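Side-chain contacts in CT009 (Chlamydia trachomatis, PDB 4GQM), which is of unknown function but carries a helix-turn-helix domain, consistent with binding DNA or another partner, and crystallises as a sub-domain-swapped pair of subunits: residues L12-G15 against E16-S20; R19-R22 against E23-A26; R25-S28 against L29-E33; D76-L79 against K80-P83. All blocks are in the same frame, centred on the assembly; numbering follows the deposited sequence. Where two conformers were deposited one is given.

Contact 1 (L12-G15 against E16-S20); sequences LHLG and EVFRS
Along helix 2-24, part of which lies in the helix-turn-helix region, L14 and F18 lie one turn apart, side by side and pointing the same way. The leucine's CD1 touches the ring at CE2, 3.7 Å away, and its CG stands only slightly farther from the same carbon. With CG set anti to the carbonyl carbon (chi1 -76°), F18 leans back along its own helix, so that CD2 comes within 3.2 Å of L14 O. That oxygen is also the acceptor for F18 N, at 3.1 Å and nearly straight. G15 CA lies at the ring edge, near its plane.

The H13-V17 pair beside it touches less. V17 brings its CG2 branch obliquely to H13 CE1 at 3.9 Å, a crossing contact rather than a stack; the polar end of H13 is engaged elsewhere, with ND1 hydrogen-bonded to H82 of the second subunit. Backbone bonds from E16 N to L12 O and from V17 N to H13 O continue the regular helical ladder.

The second subunit covers the apolar side: its Y67 stacks on F18, its L78 packs on both L14 and F18, and its M73 lies on V17. Apolar residues spaced three and four apart along one face are the pattern of an amphipathic helix, used here as an interface between the subunits of the swapped dimer.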
ATOM      1  N   LEU A  12       5.821  -6.225  17.492  1.00 12.87           N
ATOM      2  CA  LEU A  12       4.836  -6.621  18.514  1.00 13.66           C
ATOM      3  C   LEU A  12       4.635  -5.488  19.531  1.00 12.97           C
ATOM      4  O   LEU A  12       3.511  -5.159  19.905  1.00 13.32           O
ATOM      5  CB  LEU A  12       5.290  -7.902  19.234  1.00 16.19           C
ATOM      6  CG  LEU A  12       5.153  -9.224  18.488  1.00 19.23           C
ATOM      7  CD1 LEU A  12       5.818 -10.345  19.284  1.00 21.08           C
ATOM      8  CD2 LEU A  12       3.703  -9.519  18.275  1.00 19.93           C
ATOM      9  N   HIS A  13       5.733  -4.884  19.976  1.00 13.06           N
ATOM     10  CA  HIS A  13       5.662  -3.814  20.943  1.00 13.10           C
ATOM     11  C   HIS A  13       4.915  -2.602  20.374  1.00 12.66           C
ATOM     12  O   HIS A  13       4.043  -2.025  21.014  1.00 13.36           O
ATOM     13  CB  HIS A  13       7.082  -3.437  21.370  1.00 13.90           C
ATOM     14  CG  HIS A  13       7.118  -2.306  22.342  1.00 14.63           C
ATOM     15  ND1 HIS A  13       7.320  -1.008  21.956  1.00 15.18           N
ATOM     16  CD2 HIS A  13       6.965  -2.277  23.685  1.00 15.97           C
ATOM     17  CE1 HIS A  13       7.304  -0.218  23.018  1.00 16.34           C
ATOM     18  NE2 HIS A  13       7.069  -0.966  24.074  1.00 17.63           N
ATOM     19  N   LEU A  14       5.257  -2.246  19.139  1.00 12.50           N
ATOM     20  CA  LEU A  14       4.630  -1.140  18.478  1.00 12.61           C
ATOM     21  C   LEU A  14       3.122  -1.385  18.350  1.00 12.33           C
ATOM     22  O   LEU A  14       2.295  -0.496  18.589  1.00 12.30           O
ATOM     23  CB  LEU A  14       5.296  -0.972  17.108  1.00 13.83           C
ATOM     24  CG  LEU A  14       4.791   0.132  16.229  1.00 15.43           C
ATOM     25  CD1 LEU A  14       4.867   1.464  16.956  1.00 16.49           C
ATOM     26  CD2 LEU A  14       5.633   0.132  14.993  1.00 15.77           C
ATOM     27  N   GLY A  15       2.766  -2.607  17.964  1.00 12.24           N
ATOM     28  CA  GLY A  15       1.344  -2.938  17.818  1.00 12.21           C
ATOM     29  C   GLY A  15       0.597  -2.777  19.126  1.00 12.26           C
ATOM     30  O   GLY A  15      -0.546  -2.330  19.149  1.00 13.00           O
ATOM     31  N   GLU A  16       1.254  -3.145  20.223  1.00 12.62           N
ATOM     32  CA  GLU A  16       0.662  -2.995  21.536  1.00 14.16           C
ATOM     33  C   GLU A  16       0.543  -1.539  21.967  1.00 13.70           C
ATOM     34  O   GLU A  16      -0.388  -1.195  22.667  1.00 14.06           O
ATOM     35  CB  GLU A  16       1.487  -3.798  22.536  1.00 17.51           C
ATOM     36  CG  GLU A  16       1.213  -5.298  22.450  1.00 22.98           C
ATOM     37  CD  GLU A  16      -0.244  -5.642  22.758  1.00 28.26           C
ATOM     38  OE1 GLU A  16      -0.780  -5.067  23.729  1.00 30.34           O
ATOM     39  OE2 GLU A  16      -0.837  -6.480  22.037  1.00 31.03           O
ATOM     40  N   VAL A  17       1.461  -0.689  21.525  1.00 13.34           N
ATOM     41  CA  VAL A  17       1.330   0.756  21.797  1.00 13.88           C
ATOM     42  C   VAL A  17       0.029   1.265  21.138  1.00 13.12           C
ATOM     43  O   VAL A  17      -0.781   1.963  21.744  1.00 14.24           O
ATOM     44  CB  VAL A  17       2.536   1.562  21.285  1.00 14.96           C
ATOM     45  CG1 VAL A  17       2.254   3.054  21.381  1.00 16.50           C
ATOM     46  CG2 VAL A  17       3.790   1.227  22.081  1.00 16.29           C
ATOM     47  N   PHE A  18      -0.165   0.926  19.859  1.00 12.27           N
ATOM     48  CA  PHE A  18      -1.381   1.319  19.150  1.00 11.93           C
ATOM     49  C   PHE A  18      -2.623   0.769  19.842  1.00 12.09           C
ATOM     50  O   PHE A  18      -3.565   1.507  20.120  1.00 13.06           O
ATOM     51  CB  PHE A  18      -1.337   0.864  17.683  1.00 12.03           C
ATOM     52  CG  PHE A  18      -0.461   1.697  16.813  1.00 11.93           C
ATOM     53  CD1 PHE A  18      -0.896   2.927  16.363  1.00 13.09           C
ATOM     54  CD2 PHE A  18       0.734   1.232  16.329  1.00 11.58           C
ATOM     55  CE1 PHE A  18      -0.115   3.668  15.516  1.00 13.25           C
ATOM     56  CE2 PHE A  18       1.523   2.017  15.461  1.00 11.63           C
ATOM     57  CZ  PHE A  18       1.101   3.222  15.087  1.00 12.59           C
ATOM     58  N   ARG A  19      -2.621  -0.523  20.134  1.00 11.98           N
ATOM     59  CA  ARG A  19      -3.795  -1.145  20.731  1.00 13.01           C
ATOM     60  C   ARG A  19      -4.112  -0.510  22.082  1.00 13.22           C
ATOM     61  O   ARG A  19      -5.272  -0.221  22.391  1.00 13.10           O
ATOM     62  CB  ARG A  19      -3.587  -2.642  20.887  1.00 14.69           C
ATOM     63  CG  ARG A  19      -4.773  -3.408  21.466  1.00 18.42           C
ATOM     64  CD  ARG A  19      -4.281  -4.860  21.856  1.00 23.48           C
ATOM     65  NE  ARG A  19      -4.342  -5.854  20.798  1.00 27.72           N
ATOM     66  CZ  ARG A  19      -3.344  -6.295  20.014  1.00 29.15           C
ATOM     67  NH1 ARG A  19      -2.087  -5.828  20.070  1.00 28.04           N
ATOM     68  NH2 ARG A  19      -3.636  -7.246  19.135  1.00 30.02           N
ATOM     69  N   SER A  20      -3.106  -0.277  22.919  1.00 13.69           N
ATOM     70  CA  SER A  20      -3.308   0.324  24.232  0.51 14.58           C
ATOM     71  C   SER A  20      -3.959   1.683  24.122  1.00 13.66           C
ATOM     72  O   SER A  20      -4.881   2.022  24.879  1.00 13.95           O
ATOM     73  CB  SER A  20      -1.977   0.482  24.950  0.51 16.56           C
ATOM     74  OG  SER A  20      -1.464  -0.780  25.317  0.51 18.92           O
TER

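Contact 2 (R19-R22 against E23-A26); sequences RSQR and EERA
E23 packs back against R19 and R22 at the last turn of helix 2-24, the close side of the contact. Its CG lies 3.3 Å from R19 O, which also accepts from E23 N at 2.8 Å. R19 and E23 run alongside each other, the carboxylate's OE2 resting 3.5 Å from CG of R19; NH1 of R19 turns instead to E47 O and to E16, the latter modelled doubtfully close. R22 turns one face of its guanidinium toward E23 CG, which sits above the plane near the rim. Its NH1 is bonded to L27 O.

On the other flank the fit is loose. In the modelled conformer of Q21, its NE2 stays about 3.8 Å from OE1 of E24, the flat ends steeply turned against each other. The bonds from R25 N to Q21 O and to R22 O are weak as the helix closes in a Schellman motif at A26.

A water accepts from R22 NH2 at 2.9 Å and donates to E23 OE2, modelled short at 2.5 Å. At 4.3 Å, R22 NH2 and E23 OE2 probably attract as charges, with no N-H aimed at the oxygen; the firmer ionic tie of R22 is from NE to E47.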
ATOM      1  N   ARG A  19      -2.621  -0.523  20.134  1.00 11.98           N
ATOM      2  CA  ARG A  19      -3.795  -1.145  20.731  1.00 13.01           C
ATOM      3  C   ARG A  19      -4.112  -0.510  22.082  1.00 13.22           C
ATOM      4  O   ARG A  19      -5.272  -0.221  22.391  1.00 13.10           O
ATOM      5  CB  ARG A  19      -3.587  -2.642  20.887  1.00 14.69           C
ATOM      6  CG  ARG A  19      -4.773  -3.408  21.466  1.00 18.42           C
ATOM      7  CD  ARG A  19      -4.281  -4.860  21.856  1.00 23.48           C
ATOM      8  NE  ARG A  19      -4.342  -5.854  20.798  1.00 27.72           N
ATOM      9  CZ  ARG A  19      -3.344  -6.295  20.014  1.00 29.15           C
ATOM     10  NH1 ARG A  19      -2.087  -5.828  20.070  1.00 28.04           N
ATOM     11  NH2 ARG A  19      -3.636  -7.246  19.135  1.00 30.02           N
ATOM     12  N   SER A  20      -3.106  -0.277  22.919  1.00 13.69           N
ATOM     13  CA  SER A  20      -3.308   0.324  24.232  0.51 14.58           C
ATOM     14  C   SER A  20      -3.959   1.683  24.122  1.00 13.66           C
ATOM     15  O   SER A  20      -4.881   2.022  24.879  1.00 13.95           O
ATOM     16  CB  SER A  20      -1.977   0.482  24.950  0.51 16.56           C
ATOM     17  OG  SER A  20      -1.464  -0.780  25.317  0.51 18.92           O
ATOM     18  N   GLN A  21      -3.470   2.497  23.196  1.00 12.92           N
ATOM     19  CA  GLN A  21      -4.007   3.840  23.023  0.50 13.25           C
ATOM     20  C   GLN A  21      -5.433   3.821  22.486  1.00 12.31           C
ATOM     21  O   GLN A  21      -6.290   4.590  22.921  1.00 13.68           O
ATOM     22  CB  GLN A  21      -3.086   4.685  22.140  0.50 14.66           C
ATOM     23  CG  GLN A  21      -1.745   5.001  22.792  0.50 16.23           C
ATOM     24  CD  GLN A  21      -1.924   5.789  24.057  0.50 18.05           C
ATOM     25  OE1 GLN A  21      -2.473   6.883  24.013  0.50 18.59           O
ATOM     26  NE2 GLN A  21      -1.470   5.245  25.192  0.50 19.14           N
ATOM     27  N   ARG A  22      -5.699   2.919  21.552  1.00 11.63           N
ATOM     28  CA  ARG A  22      -7.057   2.736  21.060  1.00 11.97           C
ATOM     29  C   ARG A  22      -8.020   2.311  22.169  1.00 12.10           C
ATOM     30  O   ARG A  22      -9.133   2.835  22.297  1.00 12.62           O
ATOM     31  CB  ARG A  22      -7.062   1.702  19.913  1.00 12.27           C
ATOM     32  CG  ARG A  22      -8.448   1.453  19.363  1.00 12.40           C
ATOM     33  CD  ARG A  22      -8.499   0.443  18.261  1.00 12.66           C
ATOM     34  NE  ARG A  22      -7.903  -0.847  18.580  1.00 12.46           N
ATOM     35  CZ  ARG A  22      -8.523  -1.829  19.219  1.00 13.94           C
ATOM     36  NH1 ARG A  22      -9.759  -1.674  19.702  1.00 14.60           N
ATOM     37  NH2 ARG A  22      -7.891  -2.985  19.382  1.00 15.03           N
ATOM     38  N   GLU A  23      -7.595   1.326  22.957  1.00 11.98           N
ATOM     39  CA  GLU A  23      -8.428   0.810  24.029  1.00 12.87           C
ATOM     40  C   GLU A  23      -8.644   1.851  25.120  1.00 12.49           C
ATOM     41  O   GLU A  23      -9.723   1.900  25.727  1.00 12.83           O
ATOM     42  CB  GLU A  23      -7.822  -0.471  24.594  1.00 14.85           C
ATOM     43  CG  GLU A  23      -7.974  -1.655  23.648  1.00 18.29           C
ATOM     44  CD  GLU A  23      -7.370  -2.935  24.195  1.00 22.14           C
ATOM     45  OE1 GLU A  23      -6.653  -2.862  25.213  1.00 24.26           O
ATOM     46  OE2 GLU A  23      -7.543  -3.983  23.559  1.00 24.62           O
ATOM     47  N   GLU A  24      -7.672   2.732  25.356  1.00 12.97           N
ATOM     48  CA  GLU A  24      -7.861   3.815  26.329  1.00 12.89           C
ATOM     49  C   GLU A  24      -9.035   4.685  25.945  1.00 13.40           C
ATOM     50  O   GLU A  24      -9.806   5.134  26.796  1.00 13.64           O
ATOM     51  CB  GLU A  24      -6.574   4.624  26.411  1.00 14.13           C
ATOM     52  CG  GLU A  24      -6.699   5.889  27.215  1.00 14.83           C
ATOM     53  CD  GLU A  24      -5.357   6.574  27.496  1.00 17.02           C
ATOM     54  OE1 GLU A  24      -4.320   5.887  27.596  1.00 18.92           O
ATOM     55  OE2 GLU A  24      -5.369   7.809  27.624  1.00 18.27           O
ATOM     56  N   ARG A  25      -9.194   4.894  24.642  1.00 13.27           N
ATOM     57  CA  ARG A  25     -10.278   5.715  24.108  1.00 14.64           C
ATOM     58  C   ARG A  25     -11.579   4.926  23.903  1.00 13.34           C
ATOM     59  O   ARG A  25     -12.586   5.479  23.481  1.00 13.93           O
ATOM     60  CB  ARG A  25      -9.828   6.315  22.754  1.00 18.43           C
ATOM     61  CG  ARG A  25      -8.682   7.312  22.868  1.00 21.09           C
ATOM     62  CD  ARG A  25      -8.403   7.977  21.483  1.00 23.22           C
ATOM     63  NE  ARG A  25      -9.565   8.774  21.009  1.00 25.83           N
ATOM     64  CZ  ARG A  25      -9.610   9.415  19.840  1.00 26.61           C
ATOM     65  NH1 ARG A  25      -8.566   9.325  19.018  1.00 26.17           N
ATOM     66  NH2 ARG A  25     -10.683  10.118  19.456  1.00 26.90           N
ATOM     67  N   ALA A  26     -11.533   3.645  24.192  1.00 12.74           N
ATOM     68  CA  ALA A  26     -12.663   2.735  24.054  1.00 13.16           C
ATOM     69  C   ALA A  26     -13.228   2.715  22.627  1.00 14.24           C
ATOM     70  O   ALA A  26     -14.439   2.672  22.412  1.00 16.26           O
ATOM     71  CB  ALA A  26     -13.750   3.041  25.093  1.00 13.18           C
TER
HETATM   72  O   HOH W   1      -8.972  -4.547  21.571  1.00 39.17           O

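Contact 3 (R25-S28 against L29-E33); sequences RALS and LKDVE
L27 is the first residue of R25-S28 to meet the following helix: its CA lies 3.5 Å from OD2 of D31, and its CD2 methyl crosses obliquely near the same oxygen at 3.9 Å. Its other methyl, CD1, sits over the centre of the R25 guanidinium, 3.7 Å above the plane, so this leucine bridges the turn between R25 and the helix start. F70 of the second subunit packs on both L27 and R25.

S28 comes next and carries the polar part. Its backbone N gives a nearly straight bond of 2.9 Å to D31 OD2, approaching from above the carboxylate plane. In return D31 N donates to S28 OG, again at 2.9 Å. The hydroxyl reaches that amide because chi1 of 69° swings OG between the backbone N and the carbonyl carbon. S28 O then accepts from V32 N at 3.1 Å, the first regular turn of the helix, and CG2 of V32 rests 3.5 Å from that oxygen.

L29 and V32 pack on R22 of helix 2-24 and on L43 of helix 40-48. The reciprocal side-chain-to-backbone bonds of S28 and D31 make a capping box at the N-terminus of helix 29-36, which with helix 40-48 probably forms the helix-turn-helix pair.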
ATOM      1  N   ARG A  25      -9.194   4.894  24.642  1.00 13.27           N
ATOM      2  CA  ARG A  25     -10.278   5.715  24.108  1.00 14.64           C
ATOM      3  C   ARG A  25     -11.579   4.926  23.903  1.00 13.34           C
ATOM      4  O   ARG A  25     -12.586   5.479  23.481  1.00 13.93           O
ATOM      5  CB  ARG A  25      -9.828   6.315  22.754  1.00 18.43           C
ATOM      6  CG  ARG A  25      -8.682   7.312  22.868  1.00 21.09           C
ATOM      7  CD  ARG A  25      -8.403   7.977  21.483  1.00 23.22           C
ATOM      8  NE  ARG A  25      -9.565   8.774  21.009  1.00 25.83           N
ATOM      9  CZ  ARG A  25      -9.610   9.415  19.840  1.00 26.61           C
ATOM     10  NH1 ARG A  25      -8.566   9.325  19.018  1.00 26.17           N
ATOM     11  NH2 ARG A  25     -10.683  10.118  19.456  1.00 26.90           N
ATOM     12  N   ALA A  26     -11.533   3.645  24.192  1.00 12.74           N
ATOM     13  CA  ALA A  26     -12.663   2.735  24.054  1.00 13.16           C
ATOM     14  C   ALA A  26     -13.228   2.715  22.627  1.00 14.24           C
ATOM     15  O   ALA A  26     -14.439   2.672  22.412  1.00 16.26           O
ATOM     16  CB  ALA A  26     -13.750   3.041  25.093  1.00 13.18           C
ATOM     17  N   LEU A  27     -12.335   2.720  21.654  1.00 13.94           N
ATOM     18  CA  LEU A  27     -12.703   2.636  20.251  1.00 15.12           C
ATOM     19  C   LEU A  27     -12.436   1.242  19.736  1.00 15.04           C
ATOM     20  O   LEU A  27     -11.459   0.605  20.135  1.00 15.26           O
ATOM     21  CB  LEU A  27     -11.865   3.628  19.471  1.00 17.56           C
ATOM     22  CG  LEU A  27     -12.057   5.092  19.837  1.00 20.30           C
ATOM     23  CD1 LEU A  27     -11.066   5.961  19.038  1.00 21.92           C
ATOM     24  CD2 LEU A  27     -13.520   5.513  19.623  1.00 21.46           C
ATOM     25  N   SER A  28     -13.270   0.799  18.793  1.00 15.37           N
ATOM     26  CA  SER A  28     -13.020  -0.445  18.077  1.00 16.14           C
ATOM     27  C   SER A  28     -12.102  -0.177  16.890  1.00 14.88           C
ATOM     28  O   SER A  28     -11.960   0.945  16.431  1.00 14.65           O
ATOM     29  CB  SER A  28     -14.334  -1.047  17.572  1.00 18.29           C
ATOM     30  OG  SER A  28     -14.842  -0.227  16.553  1.00 20.01           O
ATOM     31  N   LEU A  29     -11.547  -1.234  16.337  1.00 14.45           N
ATOM     32  CA  LEU A  29     -10.823  -1.124  15.069  0.50 14.11           C
ATOM     33  C   LEU A  29     -11.711  -0.571  13.951  1.00 14.36           C
ATOM     34  O   LEU A  29     -11.269   0.227  13.145  1.00 15.14           O
ATOM     35  CB  LEU A  29     -10.250  -2.479  14.650  0.50 14.46           C
ATOM     36  CG  LEU A  29      -9.074  -2.931  15.510  0.50 14.54           C
ATOM     37  CD1 LEU A  29      -8.764  -4.398  15.282  0.50 15.71           C
ATOM     38  CD2 LEU A  29      -7.882  -2.076  15.270  0.50 14.15           C
ATOM     39  N   LYS A  30     -12.977  -0.973  13.927  1.00 15.30           N
ATOM     40  CA  LYS A  30     -13.893  -0.424  12.931  1.00 16.73           C
ATOM     41  C   LYS A  30     -14.125   1.072  13.103  1.00 17.56           C
ATOM     42  O   LYS A  30     -14.261   1.800  12.114  1.00 18.54           O
ATOM     43  CB  LYS A  30     -15.205  -1.182  12.891  1.00 18.42           C
ATOM     44  CG  LYS A  30     -15.032  -2.494  12.226  1.00 20.62           C
ATOM     45  CD  LYS A  30     -16.339  -3.200  12.148  1.00 23.50           C
ATOM     46  CE  LYS A  30     -16.228  -4.491  11.356  1.00 25.58           C
ATOM     47  NZ  LYS A  30     -17.512  -5.204  11.428  1.00 27.53           N
ATOM     48  N   ASP A  31     -14.124   1.557  14.350  1.00 17.61           N
ATOM     49  CA  ASP A  31     -14.217   3.006  14.579  1.00 19.22           C
ATOM     50  C   ASP A  31     -13.020   3.712  13.991  1.00 18.92           C
ATOM     51  O   ASP A  31     -13.142   4.790  13.405  1.00 20.07           O
ATOM     52  CB  ASP A  31     -14.270   3.363  16.070  1.00 20.62           C
ATOM     53  CG  ASP A  31     -15.512   2.878  16.762  1.00 22.70           C
ATOM     54  OD1 ASP A  31     -16.602   2.884  16.142  1.00 24.21           O
ATOM     55  OD2 ASP A  31     -15.400   2.546  17.978  1.00 22.92           O
ATOM     56  N   VAL A  32     -11.838   3.129  14.168  1.00 17.66           N
ATOM     57  CA  VAL A  32     -10.641   3.747  13.645  1.00 17.42           C
ATOM     58  C   VAL A  32     -10.700   3.762  12.119  1.00 17.79           C
ATOM     59  O   VAL A  32     -10.370   4.760  11.472  1.00 19.49           O
ATOM     60  CB  VAL A  32      -9.381   3.037  14.147  1.00 16.67           C
ATOM     61  CG1 VAL A  32      -8.167   3.647  13.529  1.00 17.40           C
ATOM     62  CG2 VAL A  32      -9.303   3.105  15.678  1.00 16.30           C
ATOM     63  N   GLU A  33     -11.096   2.644  11.526  1.00 16.74           N
ATOM     64  CA  GLU A  33     -11.209   2.587  10.064  1.00 17.29           C
ATOM     65  C   GLU A  33     -12.158   3.680   9.547  1.00 19.53           C
ATOM     66  O   GLU A  33     -11.898   4.342   8.527  1.00 20.57           O
ATOM     67  CB  GLU A  33     -11.739   1.212   9.667  1.00 16.90           C
ATOM     68  CG  GLU A  33     -12.024   1.082   8.165  1.00 17.92           C
ATOM     69  CD  GLU A  33     -12.559  -0.277   7.818  1.00 20.11           C
ATOM     70  OE1 GLU A  33     -13.477  -0.775   8.514  1.00 21.13           O
ATOM     71  OE2 GLU A  33     -12.096  -0.854   6.808  1.00 20.76           O
TER

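Contact 4 (D76-L79 against K80-P83); sequences DRLL and KEHP
L78 O is held by two donors at the end of helix 75-80. H82 ND1 reaches it at 2.8 Å with an almost straight N-H (170°), the oxygen lying in the plane of the imidazole ring, at its edge. E81 N adds a weak bond to the same oxygen at 3.2 Å. Chi1 of -64° folds the H82 ring back over the turn it has just left, and its CE1 comes 3.9 Å from CD1 of L78. ND1 on L78 O and NE2 on H13 of the second subunit together probably set the ring's rotation; L14 of that subunit packs on L78 and L79.

Backbone bonds mark the helix running out: K80 N and E81 N still bond four residues back, to D76 O and R77 O. H82 N turns to L79 O at 2.9 Å. H82 is then the N-cap residue of helix 83-104, so one short turn joins two helices.

On the outer side two ion pairs span a turn each. R77 approaches E81 side-on with two nitrogens: NH2 bonds to OE1 at 3.2 Å, in the guanidinium plane, and NE meets OE2 from above the carboxylate, at a modelled 2.5 Å that is doubtfully short. K80, its chain extended, brings NZ to OD2 in the modelled conformer of D76, at a likewise doubtful 2.5 Å.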
ATOM      1  N   ASP A  76     -10.030  -8.483 -12.934  1.00 19.09           N
ATOM      2  CA  ASP A  76      -9.154  -9.561 -13.323  0.64 19.34           C
ATOM      3  C   ASP A  76      -8.955  -9.559 -14.838  1.00 18.91           C
ATOM      4  O   ASP A  76      -7.827  -9.649 -15.323  1.00 19.47           O
ATOM      5  CB  ASP A  76      -9.733 -10.882 -12.846  0.64 20.71           C
ATOM      6  CG  ASP A  76      -8.856 -12.031 -13.178  0.64 21.96           C
ATOM      7  OD1 ASP A  76      -7.840 -12.235 -12.476  0.64 22.65           O
ATOM      8  OD2 ASP A  76      -9.175 -12.701 -14.172  0.64 22.64           O
ATOM      9  N   ARG A  77     -10.050  -9.430 -15.576  1.00 19.32           N
ATOM     10  CA  ARG A  77      -9.983  -9.385 -17.026  1.00 20.12           C
ATOM     11  C   ARG A  77      -9.227  -8.135 -17.484  1.00 18.00           C
ATOM     12  O   ARG A  77      -8.392  -8.182 -18.384  1.00 18.56           O
ATOM     13  CB  ARG A  77     -11.392  -9.368 -17.627  1.00 23.96           C
ATOM     14  CG  ARG A  77     -11.372  -9.589 -19.120  1.00 28.05           C
ATOM     15  CD  ARG A  77     -12.485  -8.883 -19.859  1.00 31.94           C
ATOM     16  NE  ARG A  77     -12.061  -7.503 -20.043  1.00 35.04           N
ATOM     17  CZ  ARG A  77     -12.778  -6.423 -19.745  1.00 37.04           C
ATOM     18  NH1 ARG A  77     -14.019  -6.545 -19.278  1.00 38.08           N
ATOM     19  NH2 ARG A  77     -12.246  -5.209 -19.930  1.00 37.53           N
ATOM     20  N   LEU A  78      -9.532  -7.009 -16.854  1.00 16.91           N
ATOM     21  CA  LEU A  78      -8.927  -5.749 -17.242  1.00 16.93           C
ATOM     22  C   LEU A  78      -7.399  -5.829 -17.103  1.00 16.26           C
ATOM     23  O   LEU A  78      -6.650  -5.403 -18.010  1.00 17.38           O
ATOM     24  CB  LEU A  78      -9.544  -4.608 -16.417  1.00 18.41           C
ATOM     25  CG  LEU A  78      -9.000  -3.212 -16.662  1.00 19.07           C
ATOM     26  CD1 LEU A  78      -9.211  -2.808 -18.099  1.00 20.02           C
ATOM     27  CD2 LEU A  78      -9.664  -2.225 -15.728  1.00 20.21           C
ATOM     28  N   LEU A  79      -6.914  -6.362 -15.985  1.00 16.58           N
ATOM     29  CA  LEU A  79      -5.479  -6.429 -15.804  1.00 17.91           C
ATOM     30  C   LEU A  79      -4.870  -7.464 -16.746  1.00 17.76           C
ATOM     31  O   LEU A  79      -3.779  -7.246 -17.254  1.00 18.49           O
ATOM     32  CB  LEU A  79      -5.120  -6.653 -14.317  1.00 19.98           C
ATOM     33  CG  LEU A  79      -5.463  -5.456 -13.398  1.00 22.17           C
ATOM     34  CD1 LEU A  79      -4.988  -5.678 -11.979  1.00 23.06           C
ATOM     35  CD2 LEU A  79      -4.983  -4.098 -13.967  1.00 24.63           C
ATOM     36  N   LYS A  80      -5.577  -8.559 -17.036  1.00 18.11           N
ATOM     37  CA  LYS A  80      -5.090  -9.524 -18.023  1.00 19.36           C
ATOM     38  C   LYS A  80      -4.933  -8.923 -19.428  1.00 19.21           C
ATOM     39  O   LYS A  80      -4.100  -9.383 -20.213  1.00 20.80           O
ATOM     40  CB  LYS A  80      -5.951 -10.784 -18.049  1.00 20.75           C
ATOM     41  CG  LYS A  80      -5.707 -11.644 -16.807  1.00 22.31           C
ATOM     42  CD  LYS A  80      -6.761 -12.728 -16.677  1.00 24.48           C
ATOM     43  CE  LYS A  80      -6.490 -13.648 -15.492  1.00 26.13           C
ATOM     44  NZ  LYS A  80      -7.700 -14.497 -15.167  1.00 27.16           N
ATOM     45  N   GLU A  81      -5.716  -7.902 -19.746  1.00 19.03           N
ATOM     46  CA  GLU A  81      -5.573  -7.190 -21.014  1.00 19.96           C
ATOM     47  C   GLU A  81      -4.384  -6.223 -21.020  1.00 18.41           C
ATOM     48  O   GLU A  81      -4.118  -5.566 -22.041  1.00 18.92           O
ATOM     49  CB  GLU A  81      -6.858  -6.419 -21.315  1.00 22.59           C
ATOM     50  CG  GLU A  81      -8.031  -7.325 -21.615  1.00 25.95           C
ATOM     51  CD  GLU A  81      -9.359  -6.598 -21.656  1.00 29.55           C
ATOM     52  OE1 GLU A  81      -9.407  -5.372 -21.412  1.00 31.26           O
ATOM     53  OE2 GLU A  81     -10.377  -7.268 -21.927  1.00 31.43           O
ATOM     54  N   HIS A  82      -3.711  -6.110 -19.872  1.00 16.66           N
ATOM     55  CA  HIS A  82      -2.526  -5.280 -19.724  1.00 15.47           C
ATOM     56  C   HIS A  82      -1.424  -6.192 -19.201  1.00 15.73           C
ATOM     57  O   HIS A  82      -1.034  -6.101 -18.037  1.00 15.91           O
ATOM     58  CB  HIS A  82      -2.817  -4.083 -18.805  1.00 15.33           C
ATOM     59  CG  HIS A  82      -3.844  -3.160 -19.386  1.00 14.83           C
ATOM     60  ND1 HIS A  82      -5.199  -3.410 -19.323  1.00 15.50           N
ATOM     61  CD2 HIS A  82      -3.700  -2.048 -20.137  1.00 15.08           C
ATOM     62  CE1 HIS A  82      -5.847  -2.464 -19.973  1.00 15.61           C
ATOM     63  NE2 HIS A  82      -4.961  -1.637 -20.486  1.00 15.46           N
ATOM     64  N   PRO A  83      -0.909  -7.097 -20.063  1.00 15.63           N
ATOM     65  CA  PRO A  83       0.016  -8.118 -19.547  1.00 16.57           C
ATOM     66  C   PRO A  83       1.331  -7.582 -19.024  1.00 17.17           C
ATOM     67  O   PRO A  83       1.931  -8.224 -18.141  1.00 18.48           O
ATOM     68  CB  PRO A  83       0.260  -9.019 -20.760  1.00 17.51           C
ATOM     69  CG  PRO A  83      -0.097  -8.153 -21.949  1.00 16.67           C
ATOM     70  CD  PRO A  83      -1.272  -7.350 -21.469  1.00 16.14           C
TER

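Contacts 1 and 2 follow each other on helix 2-24, sharing R19 and S20, and contact 3 takes over at R25 and A26, so the three run in series from one helix into the next. Contact 1 is partly buried and mainly apolar; contacts 2 and 3 lie at the surface, the former mixing aliphatic packing with charge and water, the latter a polar cap. R22 links those two. Contact 4, partly buried too, combines ion pairs with a buried histidine and sits about 39 Å from contact 1, centre to centre, within the chain. In the dimer H82, L78 and L79 of one subunit meet H13, L14 and F18 of the other, consistent with the sub-domain swap.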